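Local atomic coordinates of shikimate dehydrogenase (PDB entry 3TNL), a protein that catalyses the reversible NADPH-linked reduction of 3-dehydroshikimate to shikimate, the fourth step of the chorismate pathway that supplies aromatic amino acids. Residues E116-V121 and I169-A174. Sequence-based numbering, arbitrary orientation.
Sequences ELVGAV and ICIQAA
Val-118, in the last turn of helix 113-118, brings its CA to 6.4 Å from the CA of Ile-171 in helix 164-175, and just beyond it the chain leaves helical geometry at Gly-119, whose phi of 87° would press a CB against the carbonyl O of Val-118. Contact between the segments is purely apolar and converges on one side chain, Ile-171, whose bond from CA to CB points toward helix 113-118. Its CG2 branch, set anti to the backbone N, meets Val-118 CG2 at 3.4 Å in the conformer described, a shortness left doubtful by a second conformer of Ile-171. The pair exemplifies how two domains can meet through a few apolar side chains: in shikimate dehydrogenases a substrate-binding domain faces a Rossmann-type nucleotide-binding domain across a cleft, and here a helix end from the former meets the helix that follows the glycine-rich turn of the latter. The side chain of Val-118 is about 10 Å from the bound NAD. Leu-117 makes a looser approach, CD2 to Ile-171 CG2 at 4.0 Å. Helix 191-204 joins the interface, Ile-201 packing on Ile-171 while Lys-200 NZ hydrogen-bonds to Leu-117 O.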
loop_
_atom_site.group_PDB
_atom_site.type_symbol
_atom_site.label_atom_id
_atom_site.label_comp_id
_atom_site.label_asym_id
_atom_site.label_seq_id
_atom_site.Cartn_x
_atom_site.Cartn_y
_atom_site.Cartn_z
ATOM N N GLU B 116 -14.874 -14.281 16.830
ATOM C CA GLU B 116 -14.655 -15.634 17.319
ATOM C C GLU B 116 -15.919 -16.479 17.115
ATOM O O GLU B 116 -15.879 -17.545 16.512
ATOM C CB GLU B 116 -14.291 -15.582 18.812
ATOM C CG GLU B 116 -14.144 -16.950 19.508
ATOM C CD GLU B 116 -12.952 -17.753 19.031
ATOM O OE1 GLU B 116 -11.850 -17.182 18.898
ATOM O OE2 GLU B 116 -13.104 -18.980 18.843
ATOM N N LEU B 117 -17.056 -15.962 17.566
ATOM C CA LEU B 117 -18.307 -16.743 17.521
ATOM C C LEU B 117 -18.820 -16.915 16.097
ATOM O O LEU B 117 -19.256 -17.991 15.716
ATOM C CB LEU B 117 -19.362 -16.138 18.445
ATOM C CG LEU B 117 -20.671 -16.900 18.616
ATOM C CD1 LEU B 117 -20.441 -18.325 19.106
ATOM C CD2 LEU B 117 -21.559 -16.135 19.565
ATOM N N VAL B 118 -18.776 -15.861 15.295
ATOM C CA VAL B 118 -19.204 -15.970 13.909
ATOM C C VAL B 118 -18.268 -16.903 13.131
ATOM O O VAL B 118 -18.699 -17.704 12.305
ATOM C CB VAL B 118 -19.242 -14.606 13.201
ATOM C CG1 VAL B 118 -19.461 -14.777 11.686
ATOM C CG2 VAL B 118 -20.319 -13.689 13.795
ATOM N N GLY B 119 -16.973 -16.790 13.398
ATOM C CA GLY B 119 -15.985 -17.554 12.665
ATOM C C GLY B 119 -15.537 -16.868 11.398
ATOM O O GLY B 119 -15.034 -17.516 10.459
ATOM N N ALA B 120 -15.769 -15.566 11.320
ATOM C CA ALA B 120 -15.339 -14.759 10.170
ATOM C C ALA B 120 -14.774 -13.430 10.671
ATOM O O ALA B 120 -15.174 -12.902 11.696
ATOM C CB ALA B 120 -16.500 -14.493 9.209
ATOM N N VAL B 121 -13.843 -12.890 9.897
ATOM C CA VAL B 121 -13.208 -11.615 10.168
ATOM C C VAL B 121 -13.268 -10.784 8.898
ATOM O O VAL B 121 -12.902 -11.268 7.827
ATOM C CB VAL B 121 -11.699 -11.819 10.513
ATOM C CG1 VAL B 121 -10.917 -10.465 10.469
ATOM C CG2 VAL B 121 -11.554 -12.515 11.865
ATOM N N ILE B 169 -25.181 -11.092 10.762
ATOM C CA ILE B 169 -26.327 -10.379 11.265
ATOM C C ILE B 169 -27.010 -11.165 12.371
ATOM O O ILE B 169 -27.363 -10.606 13.418
ATOM C CB ILE B 169 -27.354 -10.079 10.120
ATOM C CG1 ILE B 169 -26.823 -8.980 9.212
ATOM C CG2 ILE B 169 -28.743 -9.642 10.690
ATOM C CD1 ILE B 169 -27.542 -8.893 7.861
ATOM N N CYS B 170 -27.189 -12.466 12.154
ATOM C CA CYS B 170 -27.872 -13.284 13.183
ATOM C C CYS B 170 -27.102 -13.321 14.495
ATOM O O CYS B 170 -27.692 -13.111 15.562
ATOM C CB CYS B 170 -28.107 -14.705 12.716
ATOM S SG CYS B 170 -29.365 -14.917 11.443
ATOM N N ILE B 171 -25.795 -13.593 14.408
ATOM C CA ILE B 171 -24.935 -13.669 15.588
ATOM C C ILE B 171 -24.919 -12.340 16.293
ATOM O O ILE B 171 -25.176 -12.257 17.491
ATOM C CB ILE B 171 -23.488 -14.063 15.200
ATOM C CG1 ILE B 171 -23.459 -15.503 14.714
ATOM C CG2 ILE B 171 -22.530 -13.920 16.393
ATOM C CD1 ILE B 171 -23.856 -16.499 15.767
ATOM N N GLN B 172 -24.657 -11.287 15.542
ATOM C CA GLN B 172 -24.577 -9.931 16.160
ATOM C C GLN B 172 -25.915 -9.515 16.804
ATOM O O GLN B 172 -25.960 -8.957 17.906
ATOM C CB GLN B 172 -24.121 -8.827 15.198
ATOM C CG GLN B 172 -23.649 -7.622 15.964
ATOM C CD GLN B 172 -22.371 -7.920 16.753
ATOM O OE1 GLN B 172 -21.357 -8.305 16.171
ATOM N NE2 GLN B 172 -22.425 -7.754 18.078
ATOM N N ALA B 173 -27.012 -9.816 16.118
ATOM C CA ALA B 173 -28.334 -9.481 16.637
ATOM C C ALA B 173 -28.534 -10.196 17.976
ATOM O O ALA B 173 -28.980 -9.582 18.939
ATOM C CB ALA B 173 -29.425 -9.885 15.640
ATOM N N ALA B 174 -28.164 -11.479 18.048
ATOM C CA ALA B 174 -28.289 -12.262 19.293
ATOM C C ALA B 174 -27.404 -11.691 20.408
ATOM O O ALA B 174 -27.856 -11.556 21.558
ATOM C CB ALA B 174 -27.936 -13.692 19.059
#